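Local coordinates for diguanylate cyclase (Marinobacter aquaeolei VT8, PDB 3IGN), which probably condenses two GTP molecules into the second messenger cyclic di-GMP through its GGDEF domain, the part of the protein described here, at residues N24-E29 with M145-K150; E64-T69 with A83-G88; R12-L17 with H68-T73. All blocks are in the same frame, centred on the assembly; numbering follows the deposited sequence.

Contact 1 (N24-E29 with M145-K150); sequences NLVDAE and MQWMQK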
loop_
_atom_site.group_PDB
_atom_site.type_symbol
_atom_site.label_atom_id
_atom_site.label_comp_id
_atom_site.label_asym_id
_atom_site.label_seq_id
_atom_site.Cartn_x
_atom_site.Cartn_y
_atom_site.Cartn_z
ATOM N N ASN A 24 -7.603 4.523 11.575
ATOM C CA ASN A 24 -7.858 5.659 12.450
ATOM C C ASN A 24 -7.077 6.869 11.930
ATOM O O ASN A 24 -7.553 8.004 12.011
ATOM C CB ASN A 24 -7.443 5.335 13.889
ATOM C CG ASN A 24 -7.620 6.517 14.826
ATOM O OD1 ASN A 24 -6.667 7.240 15.117
ATOM N ND2 ASN A 24 -8.849 6.730 15.285
ATOM N N LEU A 25 -5.881 6.615 11.396
ATOM C CA LEU A 25 -5.031 7.675 10.838
ATOM C C LEU A 25 -5.614 8.190 9.522
ATOM O O LEU A 25 -5.558 9.390 9.229
ATOM C CB LEU A 25 -3.607 7.157 10.617
ATOM C CG LEU A 25 -2.549 7.510 11.678
ATOM C CD1 LEU A 25 -3.147 7.472 13.062
ATOM C CD2 LEU A 25 -1.367 6.564 11.562
ATOM N N VAL A 26 -6.169 7.283 8.725
ATOM C CA VAL A 26 -6.810 7.685 7.467
ATOM C C VAL A 26 -7.976 8.614 7.796
ATOM O O VAL A 26 -8.167 9.648 7.161
ATOM C CB VAL A 26 -7.374 6.465 6.695
ATOM C CG1 VAL A 26 -8.167 6.931 5.479
ATOM C CG2 VAL A 26 -6.238 5.571 6.246
ATOM N N ASP A 27 -8.761 8.232 8.794
ATOM C CA ASP A 27 -9.905 9.030 9.213
ATOM C C ASP A 27 -9.435 10.396 9.722
ATOM O O ASP A 27 -10.067 11.419 9.436
ATOM C CB ASP A 27 -10.689 8.281 10.301
ATOM C CG ASP A 27 -11.984 8.984 10.691
ATOM O OD1 ASP A 27 -12.531 9.757 9.875
ATOM O OD2 ASP A 27 -12.466 8.745 11.816
ATOM N N ALA A 28 -8.323 10.417 10.452
ATOM C CA ALA A 28 -7.794 11.676 10.977
ATOM C C ALA A 28 -7.359 12.585 9.833
ATOM O O ALA A 28 -7.620 13.796 9.856
ATOM C CB ALA A 28 -6.623 11.409 11.911
ATOM N N GLU A 29 -6.699 12.012 8.827
ATOM C CA GLU A 29 -6.259 12.820 7.691
ATOM C C GLU A 29 -7.464 13.327 6.891
ATOM O O GLU A 29 -7.455 14.454 6.387
ATOM C CB GLU A 29 -5.321 12.018 6.793
ATOM C CG GLU A 29 -4.638 12.842 5.684
ATOM C CD GLU A 29 -3.688 13.913 6.217
ATOM O OE1 GLU A 29 -3.035 13.695 7.258
ATOM O OE2 GLU A 29 -3.562 14.973 5.578
HETATM N N MSE A 145 -14.019 6.144 4.502
HETATM C CA MSE A 145 -14.142 4.852 3.854
HETATM C C MSE A 145 -14.455 4.990 2.372
HETATM O O MSE A 145 -14.045 4.156 1.573
HETATM C CB MSE A 145 -15.186 4.012 4.579
HETATM C CG MSE A 145 -14.759 3.745 6.002
HETATM SE SE MSE A 145 -15.890 2.502 6.904
HETATM C CE MSE A 145 -15.193 0.887 6.101
ATOM N N GLN A 146 -15.157 6.054 2.000
ATOM C CA GLN A 146 -15.462 6.281 0.589
ATOM C C GLN A 146 -14.181 6.706 -0.132
ATOM O O GLN A 146 -14.031 6.490 -1.332
ATOM C CB GLN A 146 -16.570 7.336 0.451
ATOM C CG GLN A 146 -17.942 6.790 0.846
ATOM C CD GLN A 146 -19.047 7.828 0.772
ATOM O OE1 GLN A 146 -18.895 8.871 0.129
ATOM N NE2 GLN A 146 -20.171 7.544 1.424
ATOM N N TRP A 147 -13.254 7.300 0.617
ATOM C CA TRP A 147 -11.962 7.714 0.079
ATOM C C TRP A 147 -11.158 6.430 -0.171
ATOM O O TRP A 147 -10.543 6.252 -1.225
ATOM C CB TRP A 147 -11.246 8.615 1.103
ATOM C CG TRP A 147 -9.865 9.070 0.714
ATOM C CD1 TRP A 147 -9.347 9.162 -0.550
ATOM C CD2 TRP A 147 -8.849 9.558 1.598
ATOM N NE1 TRP A 147 -8.072 9.677 -0.507
ATOM C CE2 TRP A 147 -7.742 9.931 0.798
ATOM C CE3 TRP A 147 -8.765 9.713 2.991
ATOM C CZ2 TRP A 147 -6.560 10.457 1.344
ATOM C CZ3 TRP A 147 -7.577 10.240 3.537
ATOM C CH2 TRP A 147 -6.500 10.602 2.710
HETATM N N MSE A 148 -11.173 5.534 0.806
HETATM C CA MSE A 148 -10.462 4.273 0.672
HETATM C C MSE A 148 -11.028 3.483 -0.510
HETATM O O MSE A 148 -10.291 2.791 -1.222
HETATM C CB MSE A 148 -10.594 3.462 1.961
HETATM C CG MSE A 148 -9.814 4.042 3.123
HETATM SE SE MSE A 148 -9.879 2.881 4.675
HETATM C CE MSE A 148 -9.314 1.250 3.817
ATOM N N GLN A 149 -12.338 3.585 -0.697
ATOM C CA GLN A 149 -13.009 2.890 -1.783
ATOM C C GLN A 149 -12.468 3.328 -3.134
ATOM O O GLN A 149 -12.264 2.504 -4.016
ATOM C CB GLN A 149 -14.520 3.131 -1.723
ATOM C CG GLN A 149 -15.291 2.453 -2.847
ATOM C CD GLN A 149 -16.780 2.383 -2.572
ATOM O OE1 GLN A 149 -17.230 2.651 -1.454
ATOM N NE2 GLN A 149 -17.555 2.007 -3.584
ATOM N N LYS A 150 -12.234 4.626 -3.300
ATOM C CA LYS A 150 -11.709 5.140 -4.562
ATOM C C LYS A 150 -10.314 4.606 -4.858
ATOM O O LYS A 150 -9.994 4.289 -6.006
ATOM C CB LYS A 150 -11.686 6.673 -4.556
ATOM C CG LYS A 150 -13.064 7.303 -4.599
ATOM C CD LYS A 150 -13.859 6.852 -5.825
ATOM C CE LYS A 150 -13.577 7.700 -7.054
ATOM N NZ LYS A 150 -14.421 7.261 -8.203
#
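Val26 and Trp147 meet where two helices of the GGDEF domain, 19-36 and 144-160, lie over its central sheet, and they illustrate how a small branched side chain can seat a large ring at a steep helix crossing. The short segments run at 104° to one another with axes 10.4 Å apart, so only a few side chains touch. With CG1 anti to its backbone N (chi1 174°), Val26 presents that methyl to the six-membered half of the indole, CG1 lying 3.8 Å from Trp147 CE3. The same methyl also reaches Met148, a selenomethionine, at CG (4.1 Å). Glu29 adds only its aliphatic part: CG stands 4.2 Å from Trp147 CH2 at the ring edge, while the bent chain carries the carboxylate away toward weak bonds with Gln38 and Thr40. Beneath all this, Leu42 of strand 40-47 receives Val26, Trp147 and Met148 alike. At the indole rim polar atoms come in. Trp147 NE1 is hydrogen-bonded to Ala135 O, which helps fix the rotation of the ring, and Val26 O lies in the ring plane at the benzo edge, 3.7 Å from Trp147 CZ3.

Contact 2 (E64-T69 with A83-G88); sequences EVIRHT and AGRYGG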
loop_
_atom_site.group_PDB
_atom_site.type_symbol
_atom_site.label_atom_id
_atom_site.label_comp_id
_atom_site.label_asym_id
_atom_site.label_seq_id
_atom_site.Cartn_x
_atom_site.Cartn_y
_atom_site.Cartn_z
ATOM N N GLU A 64 7.965 -14.167 3.587
ATOM C CA GLU A 64 9.179 -13.437 3.254
ATOM C C GLU A 64 8.878 -12.385 2.201
ATOM O O GLU A 64 9.452 -11.299 2.216
ATOM C CB GLU A 64 10.269 -14.388 2.752
ATOM C CG GLU A 64 11.119 -14.942 3.872
ATOM C CD GLU A 64 11.745 -13.836 4.698
ATOM O OE1 GLU A 64 12.670 -13.164 4.192
ATOM O OE2 GLU A 64 11.302 -13.628 5.849
ATOM N N VAL A 65 7.972 -12.711 1.286
ATOM C CA VAL A 65 7.594 -11.775 0.237
ATOM C C VAL A 65 6.858 -10.599 0.876
ATOM O O VAL A 65 7.067 -9.450 0.496
ATOM C CB VAL A 65 6.691 -12.455 -0.817
ATOM C CG1 VAL A 65 6.200 -11.430 -1.827
ATOM C CG2 VAL A 65 7.471 -13.546 -1.533
ATOM N N ILE A 66 6.006 -10.893 1.854
ATOM C CA ILE A 66 5.262 -9.852 2.550
ATOM C C ILE A 66 6.220 -8.972 3.342
ATOM O O ILE A 66 6.136 -7.746 3.286
ATOM C CB ILE A 66 4.221 -10.453 3.522
ATOM C CG1 ILE A 66 3.036 -11.009 2.732
ATOM C CG2 ILE A 66 3.747 -9.396 4.500
ATOM C CD1 ILE A 66 2.064 -11.816 3.570
ATOM N N ARG A 67 7.133 -9.597 4.078
ATOM C CA ARG A 67 8.089 -8.841 4.875
ATOM C C ARG A 67 8.981 -7.967 4.005
ATOM O O ARG A 67 9.288 -6.832 4.366
ATOM C CB ARG A 67 8.956 -9.779 5.719
ATOM C CG ARG A 67 8.357 -10.111 7.071
ATOM C CD ARG A 67 9.341 -10.884 7.940
ATOM N NE ARG A 67 9.568 -12.233 7.439
ATOM C CZ ARG A 67 9.248 -13.337 8.105
ATOM N NH1 ARG A 67 8.689 -13.251 9.305
ATOM N NH2 ARG A 67 9.477 -14.526 7.570
ATOM N N HIS A 68 9.400 -8.493 2.860
ATOM C CA HIS A 68 10.252 -7.722 1.966
ATOM C C HIS A 68 9.485 -6.526 1.418
ATOM O O HIS A 68 10.034 -5.432 1.293
ATOM C CB HIS A 68 10.743 -8.581 0.803
ATOM C CG HIS A 68 11.671 -7.856 -0.122
ATOM N ND1 HIS A 68 12.907 -7.394 0.277
ATOM C CD2 HIS A 68 11.534 -7.491 -1.419
ATOM C CE1 HIS A 68 13.490 -6.773 -0.734
ATOM N NE2 HIS A 68 12.678 -6.817 -1.775
ATOM N N THR A 69 8.218 -6.746 1.080
ATOM C CA THR A 69 7.376 -5.681 0.549
ATOM C C THR A 69 7.257 -4.559 1.581
ATOM O O THR A 69 7.361 -3.374 1.247
ATOM C CB THR A 69 5.968 -6.207 0.213
ATOM O OG1 THR A 69 6.073 -7.264 -0.749
ATOM C CG2 THR A 69 5.106 -5.091 -0.371
ATOM N N ALA A 83 2.366 4.145 6.498
ATOM C CA ALA A 83 2.078 2.862 5.861
ATOM C C ALA A 83 1.443 1.874 6.829
ATOM O O ALA A 83 1.749 1.866 8.025
ATOM C CB ALA A 83 3.351 2.275 5.285
ATOM N N GLY A 84 0.555 1.034 6.311
ATOM C CA GLY A 84 -0.086 0.055 7.162
ATOM C C GLY A 84 -0.349 -1.227 6.407
ATOM O O GLY A 84 -0.409 -1.233 5.178
ATOM N N ARG A 85 -0.467 -2.330 7.135
ATOM C CA ARG A 85 -0.773 -3.594 6.483
ATOM C C ARG A 85 -2.272 -3.706 6.647
ATOM O O ARG A 85 -2.784 -3.947 7.741
ATOM C CB ARG A 85 -0.091 -4.775 7.163
ATOM C CG ARG A 85 -0.276 -6.053 6.374
ATOM C CD ARG A 85 -0.014 -7.259 7.238
ATOM N NE ARG A 85 -0.070 -8.499 6.473
ATOM C CZ ARG A 85 0.037 -9.706 7.015
ATOM N NH1 ARG A 85 0.201 -9.828 8.326
ATOM N NH2 ARG A 85 -0.006 -10.788 6.249
ATOM N N TYR A 86 -2.979 -3.521 5.546
ATOM C CA TYR A 86 -4.422 -3.540 5.567
ATOM C C TYR A 86 -5.023 -4.945 5.668
ATOM O O TYR A 86 -5.970 -5.168 6.404
ATOM C CB TYR A 86 -4.916 -2.820 4.322
ATOM C CG TYR A 86 -6.395 -2.689 4.278
ATOM C CD1 TYR A 86 -7.066 -1.791 5.104
ATOM C CD2 TYR A 86 -7.136 -3.479 3.421
ATOM C CE1 TYR A 86 -8.453 -1.694 5.063
ATOM C CE2 TYR A 86 -8.513 -3.390 3.376
ATOM C CZ TYR A 86 -9.164 -2.499 4.195
ATOM O OH TYR A 86 -10.532 -2.419 4.129
ATOM N N GLY A 87 -4.467 -5.888 4.919
ATOM C CA GLY A 87 -4.965 -7.251 4.959
ATOM C C GLY A 87 -3.828 -8.222 4.762
ATOM O O GLY A 87 -2.684 -7.905 5.041
ATOM N N GLY A 88 -4.150 -9.420 4.296
ATOM C CA GLY A 88 -3.138 -10.439 4.064
ATOM C C GLY A 88 -1.994 -9.984 3.184
ATOM O O GLY A 88 -0.860 -9.931 3.633
#
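Ile66 of helix 59-74 crosses the extended side chain of Arg85 at about a right angle, beside the turn that carries the GGDEF signature, present here as GGEEF with Gly87 and Gly88 as its two glycines. The helix segment shows how a short piece of helix can divide its labour among different surroundings. Glu64, at its start, makes an internal salt bridge one turn on: Arg67 NE and NH2 approach side-on and both hold Glu64 OE2, the NH2 contact measuring 2.7 Å. Val65 turns to Ile47 and Tyr128 instead. Ile66 is the residue that faces the signature turn. Its CG2 sits over one face of the Arg85 guanidinium, while CD1, at the end of the other branch, lies 3.5 Å from Arg85 NH2 and equally far from Gly88 O. These are packing contacts; the bonding runs between Arg85 and Gly88. With all its torsions near 180°, the arginine reaches out straight and holds the Gly88 carbonyl oxygen at the guanidinium edge, NH2 to O at 2.9 Å on a lone pair and NE to O at 3.3 Å from above the carbonyl plane. Its NH1 completes a salt bridge with Asp11, so the guanidinium is fixed in rotation and joins the glycine turn to the N-terminal loop. Thr69 closes the segment by folding OG1 back onto Val65 O (2.7 Å), an oxygen that also accepts from Thr69 N. Around this, helix 59-74 rests on strands 40-47 and 90-96, where Ile66 touches Ile47 and Phe91, while strand 82-85 runs between 90-96 and 17-18, pairing Gly84 with Gly92 and Arg85 with Leu17.

Contact 3 (R12-L17 with H68-T73); sequences RLTGLL and HTADVT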
loop_
_atom_site.group_PDB
_atom_site.type_symbol
_atom_site.label_atom_id
_atom_site.label_comp_id
_atom_site.label_asym_id
_atom_site.label_seq_id
_atom_site.Cartn_x
_atom_site.Cartn_y
_atom_site.Cartn_z
ATOM N N ARG A 12 2.486 -7.648 13.568
ATOM C CA ARG A 12 3.654 -8.435 13.954
ATOM C C ARG A 12 4.634 -8.767 12.829
ATOM O O ARG A 12 5.817 -8.435 12.913
ATOM C CB ARG A 12 3.208 -9.739 14.617
ATOM C CG ARG A 12 2.470 -9.566 15.933
ATOM C CD ARG A 12 2.094 -10.931 16.494
ATOM N NE ARG A 12 1.274 -11.687 15.549
ATOM C CZ ARG A 12 -0.054 -11.710 15.553
ATOM N NH1 ARG A 12 -0.731 -11.022 16.463
ATOM N NH2 ARG A 12 -0.709 -12.413 14.638
ATOM N N LEU A 13 4.142 -9.425 11.785
ATOM C CA LEU A 13 4.972 -9.839 10.654
ATOM C C LEU A 13 5.739 -8.747 9.917
ATOM O O LEU A 13 6.909 -8.930 9.578
ATOM C CB LEU A 13 4.117 -10.606 9.635
ATOM C CG LEU A 13 4.789 -10.984 8.307
ATOM C CD1 LEU A 13 5.914 -11.980 8.558
ATOM C CD2 LEU A 13 3.758 -11.582 7.359
ATOM N N THR A 14 5.085 -7.617 9.670
ATOM C CA THR A 14 5.707 -6.530 8.923
ATOM C C THR A 14 6.254 -5.359 9.734
ATOM O O THR A 14 7.164 -4.668 9.284
ATOM C CB THR A 14 4.720 -5.955 7.903
ATOM O OG1 THR A 14 3.637 -5.324 8.596
ATOM C CG2 THR A 14 4.169 -7.062 7.016
ATOM N N GLY A 15 5.703 -5.128 10.919
ATOM C CA GLY A 15 6.166 -4.015 11.731
ATOM C C GLY A 15 5.430 -2.726 11.398
ATOM O O GLY A 15 5.603 -1.705 12.070
ATOM N N LEU A 16 4.609 -2.775 10.355
ATOM C CA LEU A 16 3.833 -1.613 9.928
ATOM C C LEU A 16 2.636 -1.457 10.853
ATOM O O LEU A 16 2.380 -2.317 11.697
ATOM C CB LEU A 16 3.330 -1.817 8.497
ATOM C CG LEU A 16 4.362 -2.121 7.415
ATOM C CD1 LEU A 16 3.649 -2.396 6.101
ATOM C CD2 LEU A 16 5.324 -0.950 7.275
ATOM N N LEU A 17 1.896 -0.362 10.694
ATOM C CA LEU A 17 0.708 -0.142 11.504
ATOM C C LEU A 17 -0.291 -1.233 11.141
ATOM O O LEU A 17 -0.277 -1.727 10.016
ATOM C CB LEU A 17 0.094 1.229 11.194
ATOM C CG LEU A 17 0.828 2.450 11.748
ATOM C CD1 LEU A 17 0.222 3.716 11.176
ATOM C CD2 LEU A 17 0.736 2.442 13.264
ATOM N N HIS A 68 9.400 -8.493 2.860
ATOM C CA HIS A 68 10.252 -7.722 1.966
ATOM C C HIS A 68 9.485 -6.526 1.418
ATOM O O HIS A 68 10.034 -5.432 1.293
ATOM C CB HIS A 68 10.743 -8.581 0.803
ATOM C CG HIS A 68 11.671 -7.856 -0.122
ATOM N ND1 HIS A 68 12.907 -7.394 0.277
ATOM C CD2 HIS A 68 11.534 -7.491 -1.419
ATOM C CE1 HIS A 68 13.490 -6.773 -0.734
ATOM N NE2 HIS A 68 12.678 -6.817 -1.775
ATOM N N THR A 69 8.218 -6.746 1.080
ATOM C CA THR A 69 7.376 -5.681 0.549
ATOM C C THR A 69 7.257 -4.559 1.581
ATOM O O THR A 69 7.361 -3.374 1.247
ATOM C CB THR A 69 5.968 -6.207 0.213
ATOM O OG1 THR A 69 6.073 -7.264 -0.749
ATOM C CG2 THR A 69 5.106 -5.091 -0.371
ATOM N N ALA A 70 7.042 -4.939 2.833
ATOM C CA ALA A 70 6.926 -3.965 3.910
ATOM C C ALA A 70 8.253 -3.237 4.088
ATOM O O ALA A 70 8.281 -2.030 4.323
ATOM C CB ALA A 70 6.533 -4.658 5.209
ATOM N N ASP A 71 9.356 -3.973 3.983
ATOM C CA ASP A 71 10.669 -3.367 4.134
ATOM C C ASP A 71 10.938 -2.373 3.015
ATOM O O ASP A 71 11.455 -1.285 3.260
ATOM C CB ASP A 71 11.764 -4.437 4.164
ATOM C CG ASP A 71 11.722 -5.271 5.428
ATOM O OD1 ASP A 71 11.201 -4.776 6.449
ATOM O OD2 ASP A 71 12.216 -6.417 5.407
ATOM N N VAL A 72 10.583 -2.742 1.791
ATOM C CA VAL A 72 10.781 -1.853 0.656
ATOM C C VAL A 72 9.967 -0.582 0.886
ATOM O O VAL A 72 10.439 0.528 0.633
ATOM C CB VAL A 72 10.324 -2.510 -0.663
ATOM C CG1 VAL A 72 10.314 -1.480 -1.780
ATOM C CG2 VAL A 72 11.268 -3.660 -1.023
ATOM N N THR A 73 8.746 -0.759 1.379
ATOM C CA THR A 73 7.851 0.364 1.637
ATOM C C THR A 73 8.417 1.257 2.737
ATOM O O THR A 73 8.578 2.464 2.553
ATOM C CB THR A 73 6.463 -0.138 2.071
ATOM O OG1 THR A 73 5.929 -0.994 1.054
ATOM C CG2 THR A 73 5.511 1.034 2.305
#
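Thr14 CB and Ala70 CB stand only 3.5 Å apart, tighter than carbon atoms usually pack, and their alpha carbons are separated by just 5.8 Å. Thr14 belongs to the DxLT motif of GGDEF domains, which here leads into the short strand 17-18, and the contact is a worked case of a loop drawn close to a helix because the helix offers an alanine there. Next to CB, Thr14 CG2 lies 3.8 Å from the same Ala70 CB. Leu16 comes from the other end of the turn, placing CD1 3.8 Å from Ala70 CB, so the single methyl is touched by two loop residues. The hydroxyl serves the loop itself: with chi1 at 66°, OG1 sits between the backbone N and the carbonyl carbon, from where it accepts from Leu16 N (3.2 Å, 161°) in an ST turn and is also hydrogen-bonded to Asp11. Gly15, at the middle of this turn, has a positive phi of 88° that a side chain would not tolerate well. A valine in place of Thr14 would probably leave Leu16 N and the Asp11 carboxylate without their shared partner and let the turn shift against the helix. Arg74, further along helix 59-74, is hydrogen-bonded to Thr14 O and so ties the loop to the helix by polar means as well; its salt bridge with Asp71 stays within the helix. One turn of that helix is also closed by Thr73 OG1, which bonds back to Thr69 O at 2.8 Å, reaching that oxygen from the face opposite to Thr73 N.

Contacts 2 and 3 share helix 59-74 and have centres about 5 Å apart, whereas contact 1 joins helices 19-36 and 144-160, its centre about 19 and 20 Å from theirs. Contacts 1 and 3 are buried and meet through hydrocarbon; contact 2 is only partly buried, with a charged guanidinium and an exposed glycine at its border. Their chemistry follows position: helix on helix, over one face of the sheet, uses a large ring, loop on helix an alanine with an internally bonded turn, and helix against signature turn an isoleucine beside an arginine. Asp11 connects the last two through Thr14 and Arg85, while Met148 touching Tyr86 and Leu25 touching Leu17 link contact 1 by packing to contacts 2 and 3.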